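PDB 3GDE: DNA ligase from Archaeoglobus fulgidus, which probably seals nicks in double-stranded DNA during replication, recombination and repair, using ATP and passing through a covalent enzyme-AMP intermediate. Local coordinates for residues V260-S265 / K290-G295; A280-V285 / L317-R322; D58-G63 / T123-A128; E286-S291 / E369-A374. One frame throughout, in Å; residues are numbered along the deposited sequence.

From the N terminus, contact 3 comes first. It closes a mostly helical loop between residues 58-63 and helix 117-129, in the N-terminal DNA-binding part of the ligase. It is complete before the others begin, and it does not touch them. The other three contacts lie in the ATP-dependent ligase domain and all use helix 282-291. Contact 1 closes the shortest loop, from the end of strand 256-262 to the exit of that helix. Contact 2 crosses it, running from the start of the helix to helix 313-321. Contact 4 crosses contact 2 in turn and reaches forward to strand 371-379. It shares Lys290 and Ser291 with contact 1, and the two pack together.

Contact 1: V260-S265 / K290-G295; sequences VHWDGS and KSVKPG
Trp262 carries this contact, with Val292 and Pro294 as partners. Its indole and the Val292 side chain cross obliquely, and Trp262 CD1 comes to 3.2 Å from Val292 CG2, a tight fit. Pro294 lies beside the indole and points the same way, with Pro294 CG 4.1 Å from Trp262 CZ2. Trp262 CG is anti to its backbone N (chi1 155°), which starts the side chain toward residues 292-294. Trp262 NE1 donates to Val292 O at 3.1 Å, with an N-H...O angle of 152°. The oxygen is slightly tilted from the indole plane; the nitrogen sits above the carbonyl plane. Trp262 ends strand 256-262 of the adenylation domain. Residues 292-295 lead from helix 282-291 into strand 296-306, the antiparallel neighbour of strand 256-262, and a backbone bond joins Trp262 to Val296. An alanine at Trp262 would probably leave Val292 O without this donor and open a gap beside Val292 CG2 and the Pro294 ring. A weak bond runs from Gly295 N to Trp262 O at 2.8 Å. Gly264 CA lies over one face of the indole, toward its rim, and 3.7 Å from Pro294 CB, while Asp263 OD2 turns to Arg266 N.

Contact 2: A280-V285 / L317-R322; sequences ALPDIV and LRRFRR
Asp283 and Arg319 meet tip to tip, and their torsions bring them together. Asp283 CG stands between its backbone N and carbonyl carbon (chi1 52°). The Arg319 chain bends at chi2 (-73°) and again at chi3, which places NE. The guanidinium then grips the carboxylate end-on with two nitrogens. NH1 of Arg319 donates to Asp283 OD1 at 2.9 Å, and NH2 of Arg319 to Asp283 OD2 at 2.7 Å. The two planes are turned 32° apart, and both nitrogens come from above the carboxylate plane. Arg319 NH2 has a second acceptor, Ala280 O at 3.1 Å. A water accepts from Arg319 NE at 3.0 Å and donates to Ala280 O and Arg319 O, tying the same carbonyl to the arginine's own backbone. Outside the two segments, Arg319 NH1 also bonds Ile333 O.

Beside this polar cluster, Leu281 CD2 meets the edge of the Phe320 ring, 3.7 Å from Phe320 CE2. Ala280 CB rests 3.4 Å from Arg319 O. Leu281 is the N-cap residue of helix 282-291. By bonding Ala280 O before it and Asp283 in the first turn, Arg319 ties the start of that helix to helix 313-321. The Phe320 side chain is about 7 Å from that of Arg272, a predicted ATP-binding residue.

A leucine in place of Arg319 would probably leave the buried Asp283 carboxylate without its cation and take a donor from Ala280 O. That carboxylate is likely to be kept ionised by the guanidinium, whose charge it balances in return.

Contact 3: D58-G63 / T123-A128; sequences DERELG and TFDEIA
Arg60 reaches from the loop 58-63 toward Ala128 and Asp125 of helix 117-129. Arg60 CB points toward the helix, 4.4 Å from Ala128 CB. CG and CD carry the chain on, and a bend at chi3 (-61°) sets NE beside Asp58. Arg60 NE donates to Asp58 OD1 at 3.2 Å, and NH2 of Arg60 to Asp58 OD2 at 2.7 Å, on the syn lone pair. This side-on grip keeps the guanidinium edge against the carboxylate. NH1 turns to the helix. A water accepts from Arg60 NH1 at 2.7 Å and donates to Asp125 OD2. The direct pair, Arg60 NH1 to Asp125 OD1, is long at 3.9 Å. Asp125 OD1 lies well out of the guanidinium plane, so this pair is a matter of charge alone, with no N-H aimed at the oxygen. Asp125 OD1 has its hydrogen bond with Tyr54 OH instead.

Leu62 provides the apolar part. Leu62 CD1 lies over the centre of the Phe124 ring, 4.3 Å from the centroid and 9° off the normal, a CH-pi contact. Leu62 CD2 is 3.4 Å from Phe124 O and also touches Ile127 CG2. Glu61 O comes against Ala128 CB and CA. Waters lie between the two backbones; one accepts from Glu61 N and also lies close to Ala128 O.

Asp58 OD1 also accepts from Arg60 N at 2.7 Å, which makes an Asx turn. With Asp125 the two form a salt-bridge network, joining an interhelical loop to a helix of the all-helical N-terminal DNA-binding domain.

Contact 4: E286-S291 / E369-A374; sequences EEIKKS and EKIKLA
Glu287 O touches Ile371 CG1 and accepts the backbone bond from Ser291 N at 2.9 Å. Ser291 OG also approaches it, but that bond is weak and not settled. The same hydroxyl is hydrogen-bonded to Ser368 OG, just before the segment 369-374. Ser368 OG in turn takes a weak bond from Ile371 N. A chain of two serine hydroxyls thus runs from the helix to the strand, its last link weak.

Ile371 CB points toward the last turns of helix 282-291. Ile371 CG1 meets Glu287 CB at 3.6 Å. Ile371 CD1 is 4.2 Å from Ile288 CG1, and these two side chains cross at about a right angle. Ile371 CB packs 4.0 Å from Ser291 CB. The axes of helix segment 286-291 and strand 371-373 come within 9.9 Å and run 62° apart. Ile371 also packs on Ala337 and Phe339 of strand 335-342, so it fits between helix 282-291 and that strand, in the adenylation domain.

The Glu287 chain bends at chi2 (-75°), which turns CD over Lys370. Glu287 CD is 3.5 Å from Lys370 CB, and the two side chains cross at about a right angle. The Lys370 chain is extended and leads away, so Glu287 OE2 meets its CD and stays 4.3 Å from Lys370 NZ, beyond a salt bridge. Lys290 NZ is nearer, 3.8 Å from Glu287 OE2, a long ion pair.

Neither lysine holds the carboxylate by a hydrogen bond. The two positive charges probably still stabilise the negative charge of Glu287 by proximity, though the nearby Glu369 carboxylate would probably offset part of this. Carbon contacts do most of the joining.

Contact 1: V260-S265 / K290-G295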
loop_
_atom_site.group_PDB
_atom_site.type_symbol
_atom_site.label_atom_id
_atom_site.label_comp_id
_atom_site.label_asym_id
_atom_site.label_seq_id
_atom_site.Cartn_x
_atom_site.Cartn_y
_atom_site.Cartn_z
ATOM N N VAL A 260 -6.767 15.657 -2.841
ATOM C CA VAL A 260 -6.807 16.828 -1.965
ATOM C C VAL A 260 -8.210 17.016 -1.394
ATOM O O VAL A 260 -9.192 17.067 -2.143
ATOM C CB VAL A 260 -6.333 18.099 -2.725
ATOM C CG1 VAL A 260 -6.635 19.374 -1.931
ATOM C CG2 VAL A 260 -4.841 17.994 -3.045
ATOM N N HIS A 261 -8.285 17.101 -0.065
ATOM C CA HIS A 261 -9.549 17.238 0.655
ATOM C C HIS A 261 -9.616 18.588 1.386
ATOM O O HIS A 261 -8.702 18.932 2.143
ATOM C CB HIS A 261 -9.693 16.108 1.677
ATOM C CG HIS A 261 -9.771 14.741 1.077
ATOM N ND1 HIS A 261 -10.923 13.985 1.103
ATOM C CD2 HIS A 261 -8.837 13.984 0.456
ATOM C CE1 HIS A 261 -10.698 12.823 0.517
ATOM N NE2 HIS A 261 -9.440 12.798 0.114
ATOM N N TRP A 262 -10.706 19.324 1.181
ATOM C CA TRP A 262 -10.837 20.705 1.685
ATOM C C TRP A 262 -12.197 21.328 1.324
ATOM O O TRP A 262 -12.588 21.256 0.164
ATOM C CB TRP A 262 -9.709 21.540 1.039
ATOM C CG TRP A 262 -9.953 23.029 0.916
ATOM C CD1 TRP A 262 -10.475 23.692 -0.160
ATOM C CD2 TRP A 262 -9.659 24.029 1.897
ATOM N NE1 TRP A 262 -10.524 25.045 0.090
ATOM C CE2 TRP A 262 -10.033 25.279 1.346
ATOM C CE3 TRP A 262 -9.115 23.993 3.185
ATOM C CZ2 TRP A 262 -9.883 26.484 2.048
ATOM C CZ3 TRP A 262 -8.960 25.194 3.879
ATOM C CH2 TRP A 262 -9.345 26.420 3.308
ATOM N N ASP A 263 -12.974 21.925 2.226
ATOM C CA ASP A 263 -13.144 21.702 3.664
ATOM C C ASP A 263 -14.180 22.697 4.230
ATOM O O ASP A 263 -15.332 22.300 4.387
ATOM C CB ASP A 263 -11.875 21.691 4.492
ATOM C CG ASP A 263 -12.169 21.445 5.958
ATOM O OD1 ASP A 263 -13.211 20.828 6.271
ATOM O OD2 ASP A 263 -11.369 21.878 6.794
ATOM N N GLY A 264 -13.851 23.969 4.509
ATOM C CA GLY A 264 -12.564 24.622 4.248
ATOM C C GLY A 264 -11.968 25.280 5.488
ATOM O O GLY A 264 -11.892 26.505 5.587
ATOM N N SER A 265 -11.540 24.446 6.431
ATOM C CA SER A 265 -10.890 24.881 7.656
ATOM C C SER A 265 -9.515 24.212 7.734
ATOM O O SER A 265 -8.591 24.731 8.360
ATOM C CB SER A 265 -11.735 24.474 8.867
ATOM O OG SER A 265 -13.126 24.486 8.560
ATOM N N LYS A 290 -5.818 29.303 -0.801
ATOM C CA LYS A 290 -6.135 30.528 -1.542
ATOM C C LYS A 290 -6.756 30.317 -2.918
ATOM O O LYS A 290 -7.525 31.158 -3.378
ATOM C CB LYS A 290 -4.964 31.529 -1.588
ATOM C CG LYS A 290 -3.622 30.982 -2.002
ATOM C CD LYS A 290 -2.627 32.113 -2.145
ATOM C CE LYS A 290 -1.199 31.625 -1.960
ATOM N NZ LYS A 290 -0.207 32.673 -2.352
ATOM N N SER A 291 -6.458 29.188 -3.561
ATOM C CA SER A 291 -6.887 28.985 -4.950
ATOM C C SER A 291 -8.109 28.091 -5.143
ATOM O O SER A 291 -8.756 28.150 -6.197
ATOM C CB SER A 291 -5.728 28.481 -5.811
ATOM O OG SER A 291 -4.612 29.361 -5.731
ATOM N N VAL A 292 -8.428 27.248 -4.162
ATOM C CA VAL A 292 -9.561 26.343 -4.364
ATOM C C VAL A 292 -10.781 26.619 -3.474
ATOM O O VAL A 292 -10.664 27.048 -2.322
ATOM C CB VAL A 292 -9.156 24.815 -4.434
ATOM C CG1 VAL A 292 -7.761 24.614 -5.068
ATOM C CG2 VAL A 292 -9.233 24.142 -3.093
ATOM N N LYS A 293 -11.950 26.404 -4.062
ATOM C CA LYS A 293 -13.230 26.563 -3.402
ATOM C C LYS A 293 -13.412 25.465 -2.340
ATOM O O LYS A 293 -13.223 24.286 -2.636
ATOM C CB LYS A 293 -14.321 26.519 -4.475
ATOM C CG LYS A 293 -15.750 26.737 -4.019
ATOM C CD LYS A 293 -16.577 25.438 -4.111
ATOM C CE LYS A 293 -16.721 24.914 -5.553
ATOM N NZ LYS A 293 -17.522 25.790 -6.484
ATOM N N PRO A 294 -13.734 25.857 -1.088
ATOM C CA PRO A 294 -13.884 24.912 0.027
ATOM C C PRO A 294 -15.025 23.925 -0.198
ATOM O O PRO A 294 -15.977 24.241 -0.904
ATOM C CB PRO A 294 -14.207 25.821 1.216
ATOM C CG PRO A 294 -13.715 27.180 0.812
ATOM C CD PRO A 294 -13.958 27.250 -0.653
ATOM N N GLY A 295 -14.918 22.741 0.393
ATOM C CA GLY A 295 -15.968 21.717 0.285
ATOM C C GLY A 295 -15.774 20.750 -0.870
ATOM O O GLY A 295 -16.748 20.247 -1.431
#

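Contact 2: A280-V285 / L317-R322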
loop_
_atom_site.group_PDB
_atom_site.type_symbol
_atom_site.label_atom_id
_atom_site.label_comp_id
_atom_site.label_asym_id
_atom_site.label_seq_id
_atom_site.Cartn_x
_atom_site.Cartn_y
_atom_site.Cartn_z
ATOM N N ALA A 280 4.069 17.338 4.769
ATOM C CA ALA A 280 5.218 17.419 3.873
ATOM C C ALA A 280 5.020 18.494 2.804
ATOM O O ALA A 280 5.985 18.933 2.180
ATOM C CB ALA A 280 5.492 16.062 3.233
ATOM N N LEU A 281 3.775 18.930 2.612
ATOM C CA LEU A 281 3.449 19.882 1.548
ATOM C C LEU A 281 2.813 21.199 2.020
ATOM O O LEU A 281 1.744 21.583 1.523
ATOM C CB LEU A 281 2.557 19.216 0.481
ATOM C CG LEU A 281 2.932 17.838 -0.099
ATOM C CD1 LEU A 281 1.908 17.404 -1.136
ATOM C CD2 LEU A 281 4.352 17.806 -0.683
ATOM N N PRO A 282 3.474 21.924 2.953
ATOM C CA PRO A 282 2.908 23.215 3.369
ATOM C C PRO A 282 2.713 24.188 2.205
ATOM O O PRO A 282 1.716 24.927 2.179
ATOM C CB PRO A 282 3.944 23.756 4.366
ATOM C CG PRO A 282 5.190 22.984 4.103
ATOM C CD PRO A 282 4.727 21.630 3.674
ATOM N N ASP A 283 3.636 24.166 1.240
ATOM C CA ASP A 283 3.547 25.029 0.064
ATOM C C ASP A 283 2.284 24.793 -0.766
ATOM O O ASP A 283 1.582 25.742 -1.129
ATOM C CB ASP A 283 4.811 24.931 -0.801
ATOM C CG ASP A 283 5.188 23.492 -1.171
ATOM O OD1 ASP A 283 5.871 23.315 -2.202
ATOM O OD2 ASP A 283 4.827 22.544 -0.443
ATOM N N ILE A 284 2.000 23.524 -1.065
ATOM C CA ILE A 284 0.805 23.162 -1.827
ATOM C C ILE A 284 -0.461 23.380 -0.986
ATOM O O ILE A 284 -1.452 23.902 -1.486
ATOM C CB ILE A 284 0.902 21.707 -2.399
ATOM C CG1 ILE A 284 2.042 21.596 -3.429
ATOM C CG2 ILE A 284 -0.426 21.244 -2.999
ATOM C CD1 ILE A 284 1.977 22.598 -4.615
ATOM N N VAL A 285 -0.408 22.994 0.287
ATOM C CA VAL A 285 -1.512 23.238 1.231
ATOM C C VAL A 285 -1.977 24.710 1.218
ATOM O O VAL A 285 -3.170 24.985 1.035
ATOM C CB VAL A 285 -1.155 22.735 2.671
ATOM C CG1 VAL A 285 -2.121 23.268 3.723
ATOM C CG2 VAL A 285 -1.147 21.218 2.702
ATOM N N LEU A 317 8.741 12.716 -4.701
ATOM C CA LEU A 317 8.822 11.663 -3.694
ATOM C C LEU A 317 9.737 12.050 -2.531
ATOM O O LEU A 317 9.427 11.738 -1.386
ATOM C CB LEU A 317 9.239 10.312 -4.311
ATOM C CG LEU A 317 8.284 9.644 -5.314
ATOM C CD1 LEU A 317 8.863 8.318 -5.812
ATOM C CD2 LEU A 317 6.853 9.450 -4.752
ATOM N N ARG A 318 10.849 12.730 -2.830
ATOM C CA ARG A 318 11.741 13.278 -1.790
ATOM C C ARG A 318 11.041 14.257 -0.856
ATOM O O ARG A 318 11.257 14.221 0.351
ATOM C CB ARG A 318 12.954 13.970 -2.400
ATOM C CG ARG A 318 14.043 13.021 -2.834
ATOM C CD ARG A 318 15.416 13.663 -2.712
ATOM N NE ARG A 318 16.300 13.205 -3.781
ATOM C CZ ARG A 318 16.473 13.843 -4.936
ATOM N NH1 ARG A 318 15.838 14.987 -5.172
ATOM N NH2 ARG A 318 17.294 13.345 -5.855
ATOM N N ARG A 319 10.222 15.137 -1.428
ATOM C CA ARG A 319 9.373 16.038 -0.652
ATOM C C ARG A 319 8.459 15.230 0.259
ATOM O O ARG A 319 8.350 15.530 1.445
ATOM C CB ARG A 319 8.530 16.938 -1.570
ATOM C CG ARG A 319 9.297 18.023 -2.335
ATOM C CD ARG A 319 9.758 19.180 -1.441
ATOM N NE ARG A 319 8.696 19.629 -0.550
ATOM C CZ ARG A 319 7.895 20.661 -0.772
ATOM N NH1 ARG A 319 8.033 21.405 -1.856
ATOM N NH2 ARG A 319 6.955 20.956 0.111
ATOM N N PHE A 320 7.814 14.206 -0.306
ATOM C CA PHE A 320 6.944 13.287 0.445
ATOM C C PHE A 320 7.670 12.622 1.617
ATOM O O PHE A 320 7.077 12.432 2.675
ATOM C CB PHE A 320 6.351 12.207 -0.478
ATOM C CG PHE A 320 5.254 12.700 -1.400
ATOM C CD1 PHE A 320 4.525 11.790 -2.161
ATOM C CD2 PHE A 320 4.939 14.052 -1.501
ATOM C CE1 PHE A 320 3.519 12.215 -3.016
ATOM C CE2 PHE A 320 3.928 14.494 -2.357
ATOM C CZ PHE A 320 3.217 13.571 -3.119
ATOM N N ARG A 321 8.941 12.266 1.420
ATOM C CA ARG A 321 9.778 11.721 2.497
ATOM C C ARG A 321 10.021 12.744 3.602
ATOM O O ARG A 321 9.812 12.434 4.775
ATOM C CB ARG A 321 11.114 11.196 1.969
ATOM C CG ARG A 321 11.017 9.867 1.255
ATOM C CD ARG A 321 12.394 9.246 0.981
ATOM N NE ARG A 321 13.042 8.659 2.163
ATOM C CZ ARG A 321 12.442 7.946 3.121
ATOM N NH1 ARG A 321 11.135 7.682 3.076
ATOM N NH2 ARG A 321 13.165 7.477 4.136
ATOM N N ARG A 322 10.461 13.946 3.209
ATOM C CA ARG A 322 10.622 15.141 4.079
ATOM C C ARG A 322 12.025 15.754 4.012
ATOM O O ARG A 322 12.346 16.695 4.747
ATOM C CB ARG A 322 10.228 14.875 5.536
ATOM C CG ARG A 322 8.776 15.181 5.858
ATOM C CD ARG A 322 8.364 14.564 7.186
ATOM N NE ARG A 322 9.405 14.691 8.210
ATOM C CZ ARG A 322 10.113 13.675 8.702
ATOM N NH1 ARG A 322 9.901 12.434 8.276
ATOM N NH2 ARG A 322 11.038 13.902 9.629
HETATM O O HOH W 1 8.879 18.072 2.011
#

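Contact 3: D58-G63 / T123-A128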
loop_
_atom_site.group_PDB
_atom_site.type_symbol
_atom_site.label_atom_id
_atom_site.label_comp_id
_atom_site.label_asym_id
_atom_site.label_seq_id
_atom_site.Cartn_x
_atom_site.Cartn_y
_atom_site.Cartn_z
ATOM N N ASP A 58 -4.322 6.521 7.885
ATOM C CA ASP A 58 -4.320 6.928 9.280
ATOM C C ASP A 58 -2.910 7.429 9.610
ATOM O O ASP A 58 -1.927 6.830 9.196
ATOM C CB ASP A 58 -4.702 5.718 10.152
ATOM C CG ASP A 58 -4.929 6.070 11.624
ATOM O OD1 ASP A 58 -4.155 6.860 12.209
ATOM O OD2 ASP A 58 -5.886 5.518 12.211
ATOM N N GLU A 59 -2.811 8.538 10.328
ATOM C CA GLU A 59 -1.498 9.073 10.699
ATOM C C GLU A 59 -0.745 8.184 11.702
ATOM O O GLU A 59 0.473 8.256 11.778
ATOM C CB GLU A 59 -1.584 10.530 11.194
ATOM C CG GLU A 59 -1.946 11.545 10.094
ATOM C CD GLU A 59 -0.918 12.669 9.943
ATOM O OE1 GLU A 59 0.215 12.385 9.473
ATOM O OE2 GLU A 59 -1.252 13.838 10.274
ATOM N N ARG A 60 -1.465 7.339 12.439
ATOM C CA ARG A 60 -0.845 6.398 13.387
ATOM C C ARG A 60 -0.083 5.245 12.716
ATOM O O ARG A 60 -0.603 4.577 11.826
ATOM C CB ARG A 60 -1.881 5.841 14.368
ATOM C CG ARG A 60 -2.421 6.863 15.367
ATOM C CD ARG A 60 -3.600 6.307 16.149
ATOM N NE ARG A 60 -4.703 5.956 15.266
ATOM C CZ ARG A 60 -5.815 5.328 15.642
ATOM N NH1 ARG A 60 -5.998 4.967 16.905
ATOM N NH2 ARG A 60 -6.755 5.065 14.741
ATOM N N GLU A 61 1.160 5.052 13.155
ATOM C CA GLU A 61 2.004 3.907 12.810
ATOM C C GLU A 61 2.562 3.361 14.123
ATOM O O GLU A 61 2.892 4.152 15.014
ATOM C CB GLU A 61 3.202 4.367 11.977
ATOM C CG GLU A 61 3.014 4.413 10.475
ATOM C CD GLU A 61 4.306 4.806 9.760
ATOM O OE1 GLU A 61 4.659 6.019 9.789
ATOM O OE2 GLU A 61 4.973 3.901 9.182
ATOM N N LEU A 62 2.695 2.036 14.241
ATOM C CA LEU A 62 3.353 1.426 15.409
ATOM C C LEU A 62 4.805 1.901 15.576
ATOM O O LEU A 62 5.219 2.260 16.676
ATOM C CB LEU A 62 3.335 -0.112 15.349
ATOM C CG LEU A 62 2.218 -0.962 15.968
ATOM C CD1 LEU A 62 2.664 -2.432 16.042
ATOM C CD2 LEU A 62 1.728 -0.448 17.344
ATOM N N GLY A 63 5.571 1.888 14.484
ATOM C CA GLY A 63 6.976 2.304 14.519
ATOM C C GLY A 63 7.830 1.330 15.307
ATOM O O GLY A 63 8.769 1.725 16.011
ATOM N N THR A 123 -2.461 -1.310 24.106
ATOM C CA THR A 123 -0.998 -1.318 24.139
ATOM C C THR A 123 -0.399 -0.801 22.822
ATOM O O THR A 123 0.539 0.007 22.838
ATOM C CB THR A 123 -0.475 -2.734 24.438
ATOM O OG1 THR A 123 -1.176 -3.253 25.576
ATOM C CG2 THR A 123 1.033 -2.717 24.714
ATOM N N PHE A 124 -0.956 -1.267 21.696
ATOM C CA PHE A 124 -0.589 -0.765 20.352
ATOM C C PHE A 124 -0.814 0.737 20.183
ATOM O O PHE A 124 0.065 1.439 19.667
ATOM C CB PHE A 124 -1.328 -1.528 19.246
ATOM C CG PHE A 124 -0.754 -2.896 18.950
ATOM C CD1 PHE A 124 -1.376 -3.737 18.039
ATOM C CD2 PHE A 124 0.394 -3.351 19.595
ATOM C CE1 PHE A 124 -0.850 -5.002 17.745
ATOM C CE2 PHE A 124 0.915 -4.617 19.319
ATOM C CZ PHE A 124 0.291 -5.438 18.388
ATOM N N ASP A 125 -1.983 1.229 20.608
ATOM C CA ASP A 125 -2.292 2.659 20.522
ATOM C C ASP A 125 -1.326 3.513 21.350
ATOM O O ASP A 125 -0.913 4.585 20.902
ATOM C CB ASP A 125 -3.756 2.947 20.890
ATOM C CG ASP A 125 -4.749 2.480 19.809
ATOM O OD1 ASP A 125 -4.329 1.989 18.737
ATOM O OD2 ASP A 125 -5.966 2.620 20.030
ATOM N N GLU A 126 -0.941 3.031 22.538
ATOM C CA GLU A 126 0.092 3.708 23.315
ATOM C C GLU A 126 1.455 3.700 22.610
ATOM O O GLU A 126 2.095 4.737 22.512
ATOM C CB GLU A 126 0.250 3.137 24.722
ATOM C CG GLU A 126 1.389 3.876 25.429
ATOM C CD GLU A 126 1.592 3.534 26.882
ATOM O OE1 GLU A 126 2.500 4.159 27.462
ATOM O OE2 GLU A 126 0.882 2.661 27.434
ATOM N N ILE A 127 1.891 2.529 22.142
ATOM C CA ILE A 127 3.139 2.400 21.400
ATOM C C ILE A 127 3.216 3.372 20.219
ATOM O O ILE A 127 4.216 4.070 20.069
ATOM C CB ILE A 127 3.398 0.928 20.942
ATOM C CG1 ILE A 127 3.797 0.060 22.142
ATOM C CG2 ILE A 127 4.485 0.879 19.889
ATOM C CD1 ILE A 127 3.697 -1.469 21.914
ATOM N N ALA A 128 2.158 3.430 19.406
ATOM C CA ALA A 128 2.061 4.378 18.279
ATOM C C ALA A 128 2.213 5.873 18.648
ATOM O O ALA A 128 2.714 6.671 17.847
ATOM C CB ALA A 128 0.769 4.148 17.505
HETATM O O HOH W 2 -7.485 2.914 17.832
HETATM O O HOH W 3 4.726 5.878 15.564
HETATM O O HOH W 4 2.333 7.184 15.190
HETATM O O HOH W 5 5.657 4.872 17.862
#

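Contact 4: E286-S291 / E369-A374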
loop_
_atom_site.group_PDB
_atom_site.type_symbol
_atom_site.label_atom_id
_atom_site.label_comp_id
_atom_site.label_asym_id
_atom_site.label_seq_id
_atom_site.Cartn_x
_atom_site.Cartn_y
_atom_site.Cartn_z
ATOM N N GLU A 286 -1.034 25.642 1.381
ATOM C CA GLU A 286 -1.354 27.076 1.372
ATOM C C GLU A 286 -1.972 27.533 0.054
ATOM O O GLU A 286 -2.941 28.299 0.064
ATOM C CB GLU A 286 -0.134 27.941 1.715
ATOM C CG GLU A 286 0.230 27.967 3.193
ATOM C CD GLU A 286 -0.876 28.516 4.106
ATOM O OE1 GLU A 286 -0.865 28.167 5.309
ATOM O OE2 GLU A 286 -1.745 29.293 3.647
ATOM N N GLU A 287 -1.432 27.044 -1.067
ATOM C CA GLU A 287 -1.936 27.400 -2.402
ATOM C C GLU A 287 -3.352 26.901 -2.634
ATOM O O GLU A 287 -4.128 27.538 -3.341
ATOM C CB GLU A 287 -1.022 26.858 -3.503
ATOM C CG GLU A 287 0.392 27.380 -3.451
ATOM C CD GLU A 287 0.529 28.814 -3.942
ATOM O OE1 GLU A 287 -0.325 29.269 -4.743
ATOM O OE2 GLU A 287 1.509 29.475 -3.530
ATOM N N ILE A 288 -3.671 25.748 -2.054
ATOM C CA ILE A 288 -5.028 25.201 -2.090
ATOM C C ILE A 288 -6.019 26.096 -1.318
ATOM O O ILE A 288 -7.129 26.370 -1.790
ATOM C CB ILE A 288 -5.022 23.734 -1.581
ATOM C CG1 ILE A 288 -4.613 22.797 -2.722
ATOM C CG2 ILE A 288 -6.377 23.325 -1.001
ATOM C CD1 ILE A 288 -3.828 21.591 -2.283
ATOM N N LYS A 289 -5.589 26.570 -0.152
ATOM C CA LYS A 289 -6.401 27.457 0.692
ATOM C C LYS A 289 -6.727 28.789 0.025
ATOM O O LYS A 289 -7.810 29.335 0.234
ATOM C CB LYS A 289 -5.738 27.678 2.051
ATOM C CG LYS A 289 -5.615 26.398 2.856
ATOM C CD LYS A 289 -5.097 26.631 4.254
ATOM C CE LYS A 289 -5.263 25.371 5.074
ATOM N NZ LYS A 289 -4.561 25.439 6.392
ATOM N N LYS A 290 -5.818 29.303 -0.801
ATOM C CA LYS A 290 -6.135 30.528 -1.542
ATOM C C LYS A 290 -6.756 30.317 -2.918
ATOM O O LYS A 290 -7.525 31.158 -3.378
ATOM C CB LYS A 290 -4.964 31.529 -1.588
ATOM C CG LYS A 290 -3.622 30.982 -2.002
ATOM C CD LYS A 290 -2.627 32.113 -2.145
ATOM C CE LYS A 290 -1.199 31.625 -1.960
ATOM N NZ LYS A 290 -0.207 32.673 -2.352
ATOM N N SER A 291 -6.458 29.188 -3.561
ATOM C CA SER A 291 -6.887 28.985 -4.950
ATOM C C SER A 291 -8.109 28.091 -5.143
ATOM O O SER A 291 -8.756 28.150 -6.197
ATOM C CB SER A 291 -5.728 28.481 -5.811
ATOM O OG SER A 291 -4.612 29.361 -5.731
ATOM N N GLU A 369 -0.194 30.482 -10.130
ATOM C CA GLU A 369 1.101 30.001 -10.615
ATOM C C GLU A 369 1.401 28.587 -10.113
ATOM O O GLU A 369 2.069 27.812 -10.797
ATOM C CB GLU A 369 2.242 30.971 -10.268
ATOM C CG GLU A 369 2.572 31.084 -8.777
ATOM C CD GLU A 369 4.052 31.352 -8.495
ATOM O OE1 GLU A 369 4.404 31.520 -7.297
ATOM O OE2 GLU A 369 4.861 31.383 -9.456
ATOM N N LYS A 370 0.891 28.258 -8.928
ATOM C CA LYS A 370 1.178 26.972 -8.295
ATOM C C LYS A 370 0.023 25.961 -8.340
ATOM O O LYS A 370 0.225 24.794 -8.010
ATOM C CB LYS A 370 1.669 27.170 -6.856
ATOM C CG LYS A 370 3.014 27.876 -6.734
ATOM C CD LYS A 370 3.709 27.507 -5.420
ATOM C CE LYS A 370 4.883 28.440 -5.131
ATOM N NZ LYS A 370 5.575 28.113 -3.848
ATOM N N ILE A 371 -1.168 26.411 -8.741
ATOM C CA ILE A 371 -2.349 25.537 -8.861
ATOM C C ILE A 371 -2.968 25.669 -10.253
ATOM O O ILE A 371 -3.451 26.739 -10.628
ATOM C CB ILE A 371 -3.450 25.841 -7.772
ATOM C CG1 ILE A 371 -2.922 25.661 -6.335
ATOM C CG2 ILE A 371 -4.737 25.027 -8.021
ATOM C CD1 ILE A 371 -2.403 24.258 -5.972
ATOM N N LYS A 372 -2.958 24.578 -11.013
ATOM C CA LYS A 372 -3.475 24.593 -12.376
ATOM C C LYS A 372 -4.547 23.540 -12.595
ATOM O O LYS A 372 -4.636 22.570 -11.846
ATOM C CB LYS A 372 -2.338 24.366 -13.379
ATOM C CG LYS A 372 -1.013 25.033 -13.022
ATOM C CD LYS A 372 -1.023 26.508 -13.369
ATOM C CE LYS A 372 -0.547 26.757 -14.788
ATOM N NZ LYS A 372 -0.008 28.147 -14.917
ATOM N N LEU A 373 -5.360 23.756 -13.623
ATOM C CA LEU A 373 -6.192 22.714 -14.202
ATOM C C LEU A 373 -5.446 22.007 -15.322
ATOM O O LEU A 373 -4.729 22.644 -16.099
ATOM C CB LEU A 373 -7.478 23.304 -14.775
ATOM C CG LEU A 373 -8.809 23.115 -14.037
ATOM C CD1 LEU A 373 -8.605 22.836 -12.562
ATOM C CD2 LEU A 373 -9.711 24.331 -14.246
ATOM N N ALA A 374 -5.618 20.691 -15.401
ATOM C CA ALA A 374 -5.168 19.944 -16.561
ATOM C C ALA A 374 -5.881 20.496 -17.792
ATOM O O ALA A 374 -7.103 20.673 -17.793
ATOM C CB ALA A 374 -5.457 18.454 -16.399
#